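Local coordinates for protein GlcNAc Inducible Gene 2, GIG2 (Candida albicans, PDB 6AKZ) that binds an iron(III) ion in a cupin-type fold and is probably an oxygenase of the DUF1479 family, from a gene induced by N-acetylglucosamine, at residues A[139-144]-A[426-431]; A[37-42]-A[289-294]; A[270-275]-A[347-352]; A[72-77]-A[153-158]. One frame throughout, in Å; residues are numbered along the deposited sequence.

Contact 1: A[139-144]-A[426-431]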
# COMPACT_ATOMS: atom_id res chain seq x y z
N ALA A 139 7.79 17.94 3.82
CA ALA A 139 6.63 17.47 3.02
C ALA A 139 5.70 16.58 3.85
O ALA A 139 4.45 16.74 3.88
CB ALA A 139 7.13 16.71 1.75
N ARG A 140 6.30 15.66 4.53
CA ARG A 140 5.57 14.71 5.33
C ARG A 140 4.73 15.40 6.39
O ARG A 140 3.66 14.99 6.69
CB ARG A 140 6.53 13.72 5.98
CG ARG A 140 7.15 12.73 4.99
CD ARG A 140 8.08 11.72 5.65
NE ARG A 140 8.84 10.88 4.73
CZ ARG A 140 10.16 10.73 4.72
NH1 ARG A 140 10.90 11.34 5.58
NH2 ARG A 140 10.73 9.95 3.86
N PHE A 141 5.24 16.46 6.94
CA PHE A 141 4.56 17.15 7.98
C PHE A 141 3.92 18.47 7.63
O PHE A 141 3.44 19.16 8.52
CB PHE A 141 5.43 17.21 9.20
CG PHE A 141 5.85 15.87 9.66
CD1 PHE A 141 4.92 14.92 10.03
CD2 PHE A 141 7.17 15.58 9.77
CE1 PHE A 141 5.31 13.68 10.49
CE2 PHE A 141 7.58 14.33 10.21
CZ PHE A 141 6.65 13.41 10.58
N HIS A 142 3.83 18.81 6.35
CA HIS A 142 3.12 19.97 5.96
C HIS A 142 1.66 19.86 6.42
O HIS A 142 1.07 18.79 6.32
CB HIS A 142 3.19 20.13 4.45
CG HIS A 142 2.63 21.40 3.93
ND1 HIS A 142 1.28 21.65 3.80
CD2 HIS A 142 3.26 22.51 3.44
CE1 HIS A 142 1.10 22.85 3.26
NE2 HIS A 142 2.29 23.39 3.04
N PRO A 143 1.08 20.94 6.93
CA PRO A 143 -0.30 20.87 7.47
C PRO A 143 -1.32 20.31 6.48
O PRO A 143 -2.26 19.59 6.87
CB PRO A 143 -0.64 22.37 7.77
CG PRO A 143 0.66 23.04 7.83
CD PRO A 143 1.53 22.36 6.85
N ASN A 144 -1.14 20.64 5.20
CA ASN A 144 -2.02 20.15 4.15
C ASN A 144 -1.80 18.66 3.98
O ASN A 144 -2.71 17.91 3.62
CB ASN A 144 -1.76 20.89 2.84
CG ASN A 144 -2.29 22.30 2.85
OD1 ASN A 144 -2.85 22.76 3.84
ND2 ASN A 144 -2.12 23.01 1.74
N ILE A 426 5.26 18.73 18.23
CA ILE A 426 5.19 17.52 19.03
C ILE A 426 4.47 16.37 18.29
O ILE A 426 4.85 15.22 18.36
CB ILE A 426 4.55 17.83 20.41
CG1 ILE A 426 4.82 16.69 21.36
CG2 ILE A 426 3.04 18.08 20.31
CD1 ILE A 426 4.38 17.04 22.79
N ASP A 427 3.38 16.71 17.61
CA ASP A 427 2.68 15.73 16.81
C ASP A 427 3.62 15.11 15.76
O ASP A 427 3.63 13.89 15.55
CB ASP A 427 1.52 16.43 16.14
CG ASP A 427 0.67 15.51 15.40
OD1 ASP A 427 0.04 14.68 16.07
OD2 ASP A 427 0.64 15.62 14.13
N SER A 428 4.40 15.92 15.06
CA SER A 428 5.34 15.37 14.07
C SER A 428 6.38 14.47 14.69
O SER A 428 6.75 13.45 14.14
CB SER A 428 6.09 16.44 13.32
OG SER A 428 5.22 17.34 12.73
N LYS A 429 6.92 14.87 15.85
CA LYS A 429 7.90 14.06 16.50
C LYS A 429 7.30 12.70 16.93
O LYS A 429 7.97 11.68 16.85
CB LYS A 429 8.47 14.79 17.74
CG LYS A 429 9.33 15.95 17.39
CD LYS A 429 9.75 16.73 18.57
CE LYS A 429 10.82 17.72 18.12
NZ LYS A 429 11.16 18.60 19.27
N ARG A 430 6.03 12.68 17.28
CA ARG A 430 5.38 11.40 17.66
C ARG A 430 5.29 10.51 16.45
O ARG A 430 5.56 9.35 16.57
CB ARG A 430 3.99 11.66 18.20
CG ARG A 430 4.04 12.16 19.65
CD ARG A 430 2.66 12.63 20.05
NE ARG A 430 2.69 13.11 21.44
CZ ARG A 430 2.02 14.16 21.93
NH1 ARG A 430 1.13 14.83 21.23
NH2 ARG A 430 2.16 14.45 23.23
N SER A 431 5.00 11.08 15.29
CA SER A 431 5.04 10.31 14.05
C SER A 431 6.37 9.60 13.65
O SER A 431 6.41 8.55 12.93
CB SER A 431 4.44 11.15 12.89
OG SER A 431 3.09 11.46 13.13
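With its CG turned opposite the carbonyl carbon (chi1 -58°), Phe141 holds its phenyl ring out against the helix 426-431, where Ser428 and Ser431 wait with their hydroxyls in the matching position, each beside its own backbone N. Ser428 lies under the ring: its CB is 3.7 Å from the ring centroid and only 9° off the normal, a CH-pi contact over the face. Its OG sits nearer the root of the side chain, 3.5 Å from Phe141 CG. Ser431, one turn further along, reaches the far end of the ring instead, its CB lying close to the ring plane at 3.6 Å from Phe141 CE1. On the opposite face the ring rests on CB of its neighbour Arg140. Small serines suit the helix surface here, because they let a flat ring come down close to the backbone; Ser428 O is 3.6 Å from Phe141 CZ.

The hydroxyls are engaged elsewhere, Ser428 OG with Lys146 NZ and Ser431 OG with Gln171 O. Lys146 also forms a salt bridge with Asp427, so that one lysine of the helix 143-153 ties down the same turn that the ring covers. Val173 and Leu422 add apolar contacts to Phe141.

Helical geometry stops at Phe141, just past helix 134-140, and His142 follows as the N-cap of the next helix, its ND1 accepting from Asn144 N at 3.0 Å. The arrangement is thus a short link between two successive helices, from which an aromatic side chain packs on the serine face of a helix distant in sequence, well away from the iron site.

Contact 2: A[37-42]-A[289-294]; sequences ASWKRL and PFFWKD
Trp39 and Phe291 bury nearly all the surface of this contact, in almost equal shares, and they do so by lying flat on each other. The five-membered ring of Trp39 and the phenyl ring of Phe291 form an offset stack, with centroids 4.2 Å apart and planes inclined by 15°. The two side chains enter from opposite ends and overlap, so each ring reaches back over the other's CB. Phe291 CB stands 3.5 Å from the centroid of the six-membered ring of Trp39, while Trp39 CB stands 4.0 Å from the centroid of the Phe291 ring; both are CH-pi contacts over a face. The tightest approach is Phe291 CB to Trp39 CE2, 3.4 Å.

Torsions account for this interlocking. Trp39 carries its CG opposite the backbone N (chi1 173°), which throws the indole outward from helix 32-56, whereas CG of Phe291 lies opposite its carbonyl carbon (chi1 -61°) and brings the phenyl back along the indole. Tryptophan suits the helical position because its long double ring can accept a ring and a methylene side by side on one face.

Around the pair, Tyr303 meets Trp39 edge-to-face and Tyr284 of helix 278-287 also meets the indole, while Val35 and Thr36 touch Phe291. The loop that follows helix 278-287 is thereby joined to helix 32-56 near the N-terminal end of the chain.

No hydrogen bond links the two segments. Their association therefore rests on dispersion and on the exclusion of water from two buried aromatic faces, with the shape of the stack, rather than polar pairing, fixing how they align.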
# COMPACT_ATOMS: atom_id res chain seq x y z
N ALA A 37 -20.31 -20.73 -7.92
CA ALA A 37 -21.30 -19.84 -8.48
C ALA A 37 -20.83 -18.40 -8.44
O ALA A 37 -21.06 -17.66 -9.41
CB ALA A 37 -22.62 -19.95 -7.79
N SER A 38 -20.14 -18.06 -7.35
CA SER A 38 -19.70 -16.67 -7.10
C SER A 38 -18.63 -16.24 -8.14
O SER A 38 -18.58 -15.07 -8.52
CB SER A 38 -19.19 -16.50 -5.66
OG SER A 38 -17.85 -16.96 -5.50
N TRP A 39 -17.75 -17.18 -8.50
CA TRP A 39 -16.73 -16.99 -9.52
C TRP A 39 -17.31 -16.72 -10.89
O TRP A 39 -16.84 -15.85 -11.63
CB TRP A 39 -15.83 -18.21 -9.62
CG TRP A 39 -14.82 -18.14 -10.80
CD1 TRP A 39 -14.95 -18.71 -12.05
CD2 TRP A 39 -13.55 -17.44 -10.83
NE1 TRP A 39 -13.83 -18.44 -12.82
CE2 TRP A 39 -12.97 -17.64 -12.10
CE3 TRP A 39 -12.87 -16.63 -9.91
CZ2 TRP A 39 -11.73 -17.11 -12.46
CZ3 TRP A 39 -11.61 -16.14 -10.27
CH2 TRP A 39 -11.06 -16.36 -11.52
N LYS A 40 -18.40 -17.43 -11.22
CA LYS A 40 -19.12 -17.15 -12.44
C LYS A 40 -19.81 -15.76 -12.46
O LYS A 40 -19.70 -15.03 -13.44
CB LYS A 40 -20.11 -18.28 -12.63
CG LYS A 40 -19.36 -19.54 -12.99
CD LYS A 40 -20.30 -20.72 -13.03
CE LYS A 40 -19.48 -21.97 -13.22
NZ LYS A 40 -20.47 -23.10 -13.18
N ARG A 41 -20.51 -15.40 -11.40
CA ARG A 41 -21.06 -14.03 -11.22
C ARG A 41 -19.93 -12.95 -11.36
O ARG A 41 -20.14 -11.89 -11.96
CB ARG A 41 -21.69 -13.82 -9.87
CG ARG A 41 -22.86 -14.74 -9.52
CD ARG A 41 -23.72 -14.14 -8.40
NE ARG A 41 -22.95 -13.98 -7.15
CZ ARG A 41 -22.79 -14.91 -6.22
NH1 ARG A 41 -23.35 -16.13 -6.37
NH2 ARG A 41 -22.08 -14.62 -5.14
N LEU A 42 -18.80 -13.23 -10.76
CA LEU A 42 -17.67 -12.31 -10.74
C LEU A 42 -17.17 -11.97 -12.17
O LEU A 42 -17.01 -10.80 -12.52
CB LEU A 42 -16.52 -12.86 -9.91
CG LEU A 42 -15.23 -12.03 -9.94
CD1 LEU A 42 -15.49 -10.64 -9.30
CD2 LEU A 42 -14.14 -12.74 -9.22
N PRO A 289 -6.20 -18.86 -7.75
CA PRO A 289 -5.55 -20.16 -7.53
C PRO A 289 -6.50 -21.32 -7.59
O PRO A 289 -6.04 -22.41 -7.91
CB PRO A 289 -4.87 -20.03 -6.16
CG PRO A 289 -4.71 -18.53 -5.97
CD PRO A 289 -5.95 -17.96 -6.59
N PHE A 290 -7.79 -21.10 -7.35
CA PHE A 290 -8.80 -22.11 -7.42
C PHE A 290 -9.46 -22.21 -8.82
O PHE A 290 -10.16 -23.23 -9.10
CB PHE A 290 -9.91 -21.84 -6.41
CG PHE A 290 -9.40 -21.73 -4.99
CD1 PHE A 290 -8.94 -20.51 -4.47
CD2 PHE A 290 -9.33 -22.83 -4.20
CE1 PHE A 290 -8.44 -20.44 -3.20
CE2 PHE A 290 -8.84 -22.75 -2.91
CZ PHE A 290 -8.41 -21.54 -2.40
N PHE A 291 -9.33 -21.16 -9.63
CA PHE A 291 -9.97 -21.12 -10.95
C PHE A 291 -9.02 -20.63 -12.00
O PHE A 291 -9.32 -19.68 -12.72
CB PHE A 291 -11.21 -20.23 -10.89
CG PHE A 291 -12.26 -20.70 -9.92
CD1 PHE A 291 -13.11 -21.76 -10.24
CD2 PHE A 291 -12.40 -20.12 -8.69
CE1 PHE A 291 -14.10 -22.19 -9.37
CE2 PHE A 291 -13.40 -20.53 -7.81
CZ PHE A 291 -14.24 -21.59 -8.14
N TRP A 292 -7.82 -21.25 -12.03
CA TRP A 292 -6.70 -20.78 -12.81
C TRP A 292 -6.81 -21.34 -14.20
O TRP A 292 -6.14 -20.82 -15.07
CB TRP A 292 -5.32 -21.18 -12.21
CG TRP A 292 -5.11 -22.66 -12.10
CD1 TRP A 292 -5.44 -23.45 -11.03
CD2 TRP A 292 -4.55 -23.54 -13.10
NE1 TRP A 292 -5.15 -24.77 -11.31
CE2 TRP A 292 -4.60 -24.86 -12.57
CE3 TRP A 292 -4.05 -23.36 -14.40
CZ2 TRP A 292 -4.12 -25.97 -13.27
CZ3 TRP A 292 -3.59 -24.45 -15.10
CH2 TRP A 292 -3.63 -25.75 -14.52
N LYS A 293 -7.58 -22.41 -14.40
CA LYS A 293 -7.74 -23.04 -15.74
C LYS A 293 -8.92 -22.48 -16.50
O LYS A 293 -10.06 -22.70 -16.14
CB LYS A 293 -7.88 -24.53 -15.58
CG LYS A 293 -7.79 -25.30 -16.88
CD LYS A 293 -6.52 -26.13 -16.98
CE LYS A 293 -6.21 -26.54 -18.42
NZ LYS A 293 -7.27 -27.36 -19.09
N ASP A 294 -8.66 -21.68 -17.53
CA ASP A 294 -9.76 -21.10 -18.31
C ASP A 294 -10.23 -22.16 -19.30
O ASP A 294 -9.39 -22.84 -19.89
CB ASP A 294 -9.28 -19.86 -19.05
CG ASP A 294 -8.75 -18.82 -18.08
OD1 ASP A 294 -9.54 -18.50 -17.16
OD2 ASP A 294 -7.56 -18.51 -18.15

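Contact 3: A[270-275]-A[347-352]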
# COMPACT_ATOMS: atom_id res chain seq x y z
N GLY A 270 5.47 8.39 -17.98
CA GLY A 270 6.28 7.95 -16.89
C GLY A 270 5.65 8.09 -15.53
O GLY A 270 6.31 8.35 -14.55
N THR A 271 4.34 7.85 -15.46
CA THR A 271 3.58 7.92 -14.21
C THR A 271 3.19 6.56 -13.59
O THR A 271 4.02 5.66 -13.48
CB THR A 271 2.31 8.77 -14.37
OG1 THR A 271 1.61 8.37 -15.56
CG2 THR A 271 2.67 10.25 -14.47
N LEU A 272 1.92 6.46 -13.20
CA LEU A 272 1.36 5.29 -12.57
C LEU A 272 0.13 4.84 -13.39
O LEU A 272 -0.58 5.67 -13.96
CB LEU A 272 0.93 5.68 -11.15
CG LEU A 272 0.30 4.59 -10.24
CD1 LEU A 272 1.28 3.52 -9.89
CD2 LEU A 272 -0.28 5.28 -9.02
N ARG A 273 -0.06 3.54 -13.42
CA ARG A 273 -1.22 2.90 -13.99
C ARG A 273 -1.86 2.05 -12.86
O ARG A 273 -1.19 1.46 -12.08
CB ARG A 273 -0.87 2.05 -15.19
CG ARG A 273 -0.24 2.90 -16.26
CD ARG A 273 0.36 2.14 -17.38
NE ARG A 273 -0.37 1.02 -17.90
CZ ARG A 273 -1.34 1.09 -18.78
NH1 ARG A 273 -1.80 2.25 -19.22
NH2 ARG A 273 -1.87 -0.01 -19.20
N VAL A 274 -3.18 2.04 -12.85
CA VAL A 274 -3.91 1.34 -11.85
C VAL A 274 -5.10 0.58 -12.46
O VAL A 274 -5.51 0.90 -13.58
CB VAL A 274 -4.52 2.35 -10.82
CG1 VAL A 274 -3.43 3.03 -10.03
CG2 VAL A 274 -5.36 3.44 -11.50
N LEU A 275 -5.64 -0.35 -11.72
CA LEU A 275 -6.90 -1.00 -12.06
C LEU A 275 -7.87 -0.50 -11.02
O LEU A 275 -7.96 -1.08 -9.93
CB LEU A 275 -6.74 -2.52 -11.97
CG LEU A 275 -7.62 -3.30 -12.90
CD1 LEU A 275 -7.32 -4.80 -12.69
CD2 LEU A 275 -9.03 -2.98 -12.60
N VAL A 347 -1.35 11.44 -4.73
CA VAL A 347 -2.03 10.30 -5.26
C VAL A 347 -1.96 9.17 -4.21
O VAL A 347 -0.87 8.79 -3.78
CB VAL A 347 -1.49 9.86 -6.63
CG1 VAL A 347 -1.97 8.47 -7.03
CG2 VAL A 347 -1.81 10.91 -7.69
N PHE A 348 -3.11 8.60 -3.92
CA PHE A 348 -3.26 7.44 -2.98
C PHE A 348 -3.81 6.23 -3.74
O PHE A 348 -4.70 6.35 -4.58
CB PHE A 348 -4.29 7.74 -1.90
CG PHE A 348 -3.84 8.65 -0.84
CD1 PHE A 348 -2.92 8.21 0.08
CD2 PHE A 348 -4.38 9.94 -0.72
CE1 PHE A 348 -2.45 9.02 1.13
CE2 PHE A 348 -3.91 10.77 0.33
CZ PHE A 348 -2.96 10.30 1.23
N TRP A 349 -3.33 5.04 -3.40
CA TRP A 349 -4.01 3.87 -3.78
C TRP A 349 -4.00 2.84 -2.63
O TRP A 349 -3.05 2.68 -1.84
CB TRP A 349 -3.56 3.25 -5.09
CG TRP A 349 -2.13 2.77 -5.15
CD1 TRP A 349 -1.71 1.49 -5.07
CD2 TRP A 349 -0.94 3.58 -5.29
NE1 TRP A 349 -0.28 1.41 -5.14
CE2 TRP A 349 0.18 2.68 -5.36
CE3 TRP A 349 -0.72 4.96 -5.43
CZ2 TRP A 349 1.49 3.13 -5.55
CZ3 TRP A 349 0.63 5.41 -5.56
CH2 TRP A 349 1.69 4.52 -5.62
N HIS A 350 -5.10 2.12 -2.57
CA HIS A 350 -5.29 1.01 -1.58
C HIS A 350 -4.23 -0.07 -1.72
O HIS A 350 -3.74 -0.37 -2.80
CB HIS A 350 -6.68 0.40 -1.70
CG HIS A 350 -7.09 -0.44 -0.53
ND1 HIS A 350 -6.80 -1.78 -0.43
CD2 HIS A 350 -7.91 -0.16 0.51
CE1 HIS A 350 -7.36 -2.28 0.65
NE2 HIS A 350 -8.03 -1.31 1.25
N CYS A 351 -3.76 -0.58 -0.58
CA CYS A 351 -2.75 -1.60 -0.57
C CYS A 351 -3.07 -2.83 -1.41
O CYS A 351 -2.18 -3.56 -1.81
CB CYS A 351 -2.37 -2.01 0.89
SG CYS A 351 -3.78 -2.64 1.82
N ASP A 352 -4.33 -3.05 -1.69
CA ASP A 352 -4.77 -4.18 -2.53
C ASP A 352 -5.07 -3.79 -3.97
O ASP A 352 -5.74 -4.58 -4.69
CB ASP A 352 -5.98 -4.88 -1.92
CG ASP A 352 -5.63 -5.86 -0.79
OD1 ASP A 352 -4.41 -6.14 -0.54
OD2 ASP A 352 -6.62 -6.25 -0.06
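Leu272 opens the short strand 272-274, just after Thr271 has tied its OG1 to Asp358 OD2, and meets Trp349 and Val347 of strand 346-350, toward which its CB is directed. With CG opposite the backbone N (chi1 -179°), it presents a single methyl, CD2, to both partners. That methyl lies over one face of the Trp349 indole, 3.8 Å from the centroid of the six-membered ring and displaced toward the rim, so that its nearest atoms include CZ3 at 3.6 Å: a CH-pi contact. The same CD2 is 4.1 Å from Val347 CG1. Leucine fits because its reach carries one methyl into the angle between the indole face and Val347.

Arg273 turns to the other side of the strand, where its NE forms a salt bridge with Glu356. The CB of Val274 is directed the same way as that of Leu272.

Between the two strands there is no backbone hydrogen bonding: their closest CA atoms, Leu272 and Val347, are 9.5 Å apart, and each strand belongs to its own sheet. Trp349 also meets the ring of His355, one of the iron ligands with His192 and Asp194. Leu272 thus backs a second-shell tryptophan beside the metal, in the face-to-face sheet packing expected of the interior of a cupin-type barrel.

Contact 4: A[72-77]-A[153-158]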
# COMPACT_ATOMS: atom_id res chain seq x y z
N ASN A 72 -11.52 17.68 7.78
CA ASN A 72 -10.73 16.51 7.54
C ASN A 72 -11.51 15.25 7.14
O ASN A 72 -11.23 14.20 7.63
CB ASN A 72 -9.87 16.20 8.75
CG ASN A 72 -9.08 17.40 9.20
OD1 ASN A 72 -8.20 17.86 8.51
ND2 ASN A 72 -9.50 17.99 10.30
N LYS A 73 -12.47 15.42 6.21
CA LYS A 73 -13.27 14.33 5.67
C LYS A 73 -13.33 14.46 4.20
O LYS A 73 -13.49 15.55 3.70
CB LYS A 73 -14.74 14.41 6.13
CG LYS A 73 -14.89 14.21 7.58
CD LYS A 73 -16.31 14.49 8.06
CE LYS A 73 -16.24 14.81 9.56
NZ LYS A 73 -17.60 15.00 10.13
N LEU A 74 -13.29 13.32 3.51
CA LEU A 74 -13.60 13.37 2.10
C LEU A 74 -15.10 13.64 2.03
O LEU A 74 -15.87 13.02 2.80
CB LEU A 74 -13.29 12.06 1.40
CG LEU A 74 -11.82 11.62 1.36
CD1 LEU A 74 -11.73 10.27 0.65
CD2 LEU A 74 -10.89 12.62 0.68
N PRO A 75 -15.51 14.55 1.14
CA PRO A 75 -16.97 14.59 0.79
C PRO A 75 -17.57 13.24 0.40
O PRO A 75 -16.87 12.42 -0.23
CB PRO A 75 -17.01 15.51 -0.41
CG PRO A 75 -15.65 15.78 -0.80
CD PRO A 75 -14.69 15.36 0.24
N GLN A 76 -18.88 13.08 0.67
CA GLN A 76 -19.59 11.87 0.44
C GLN A 76 -19.39 11.30 -0.96
O GLN A 76 -19.11 10.11 -1.09
CB GLN A 76 -21.10 12.06 0.79
CG GLN A 76 -22.00 10.85 0.52
CD GLN A 76 -23.43 11.25 0.12
OE1 GLN A 76 -23.67 11.98 -0.87
NE2 GLN A 76 -24.38 10.75 0.87
N GLN A 77 -19.58 12.09 -2.01
CA GLN A 77 -19.43 11.52 -3.35
C GLN A 77 -17.99 11.01 -3.63
O GLN A 77 -17.76 9.99 -4.31
CB GLN A 77 -19.80 12.60 -4.35
CG GLN A 77 -19.59 12.32 -5.83
CD GLN A 77 -19.64 13.62 -6.65
OE1 GLN A 77 -19.18 14.67 -6.19
NE2 GLN A 77 -20.20 13.55 -7.87
N SER A 153 -7.77 8.44 6.65
CA SER A 153 -7.86 7.51 7.80
C SER A 153 -9.32 7.26 8.20
O SER A 153 -9.63 6.18 8.69
CB SER A 153 -7.07 8.04 8.98
OG SER A 153 -7.79 9.01 9.70
N LYS A 154 -10.18 8.23 7.95
CA LYS A 154 -11.63 8.09 8.18
C LYS A 154 -12.40 7.20 7.20
O LYS A 154 -13.56 6.86 7.45
CB LYS A 154 -12.25 9.46 8.20
CG LYS A 154 -11.65 10.32 9.30
CD LYS A 154 -12.43 11.61 9.27
CE LYS A 154 -12.11 12.56 10.41
NZ LYS A 154 -10.71 12.78 10.58
N GLU A 155 -11.75 6.78 6.13
CA GLU A 155 -12.33 5.82 5.21
C GLU A 155 -12.14 4.41 5.75
O GLU A 155 -12.90 3.50 5.39
CB GLU A 155 -11.72 5.98 3.88
CG GLU A 155 -11.86 7.42 3.31
CD GLU A 155 -13.32 7.77 2.97
OE1 GLU A 155 -14.02 6.85 2.46
OE2 GLU A 155 -13.81 8.92 3.27
N PHE A 156 -11.19 4.23 6.64
CA PHE A 156 -10.96 2.87 7.24
C PHE A 156 -11.64 2.82 8.63
O PHE A 156 -12.02 3.88 9.25
CB PHE A 156 -9.45 2.60 7.38
CG PHE A 156 -8.78 2.38 6.08
CD1 PHE A 156 -8.66 1.08 5.59
CD2 PHE A 156 -8.20 3.42 5.39
CE1 PHE A 156 -8.06 0.85 4.39
CE2 PHE A 156 -7.58 3.21 4.17
CZ PHE A 156 -7.51 1.94 3.68
N TYR A 157 -11.86 1.62 9.14
CA TYR A 157 -12.47 1.44 10.43
C TYR A 157 -12.21 0.10 11.02
O TYR A 157 -11.75 -0.81 10.32
CB TYR A 157 -14.01 1.61 10.26
CG TYR A 157 -14.73 0.49 9.56
CD1 TYR A 157 -14.74 0.41 8.19
CD2 TYR A 157 -15.37 -0.50 10.30
CE1 TYR A 157 -15.46 -0.60 7.52
CE2 TYR A 157 -16.08 -1.53 9.66
CZ TYR A 157 -16.15 -1.55 8.26
OH TYR A 157 -16.76 -2.55 7.60
N VAL A 158 -12.51 -0.03 12.31
CA VAL A 158 -12.59 -1.32 12.91
C VAL A 158 -13.86 -1.42 13.70
O VAL A 158 -14.38 -0.42 14.20
CB VAL A 158 -11.41 -1.72 13.83
CG1 VAL A 158 -10.16 -1.83 13.01
CG2 VAL A 158 -11.21 -0.77 15.02
O HOH W 1 -12.67 10.79 4.78
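Asn72 takes a left-handed backbone conformation, and Lys73 and Leu74 then run extended beside the type I beta turn from Ser153 to Phe156, with the CA atoms of Lys73 and Lys154 6.9 Å apart. Lys154 lays its aliphatic chain across the backbone of Asn72 and then bends at its end (chi4 50°), bringing NZ to 3.3 Å from Asn72 O in a weak hydrogen bond. Its CD is equally close to that oxygen and also meets Lys73 CG at 4.0 Å, where the methylene portions of the two lysines pass at a slant. A lysine suits this exposed position, since its methylenes can pack while the ammonium group reaches a backbone carbonyl.

Deeper in, the side chains of Leu74 and Glu155 run nearly perpendicular. Glu155 folds at chi2 and brings OE2 to 3.6 Å from Leu74 CD1, a van der Waals contact. The polar need of OE2 is met by a water that donates to it at 2.7 Å and accepts from Leu74 N at 2.9 Å. Ser79 OG binds the other oxygen, OE1, so both arms of the carboxylate face residues in or near the start of helix 76-85.

Between the two segments themselves the polar bonding is indirect or weak; the direct bonds of Glu155 go to Ser79 and Lys83. The water relay would probably offset part of the cost of burying the Glu155 charge.

Contact 3 is the one beside the metal: the side chain of Trp349 comes within about 5 Å of the bound iron. The other three lie farther out. Contact 4 adjoins contact 3 directly, with Phe156 CE1 3.8 Å from His350 NE2, so the turn at 153-156 packs on the end of the strand that carries Trp349. Helix 143-153 leads from contact 1 to contact 4, and the nearest atoms of these two contacts are about 6 Å apart. Contact 2 lies on the other side of the chain's centre from contact 1, their centres 45 Å apart; helix 278-287 lies in the sequence between 270-275 of contact 3 and 289-294 of contact 2.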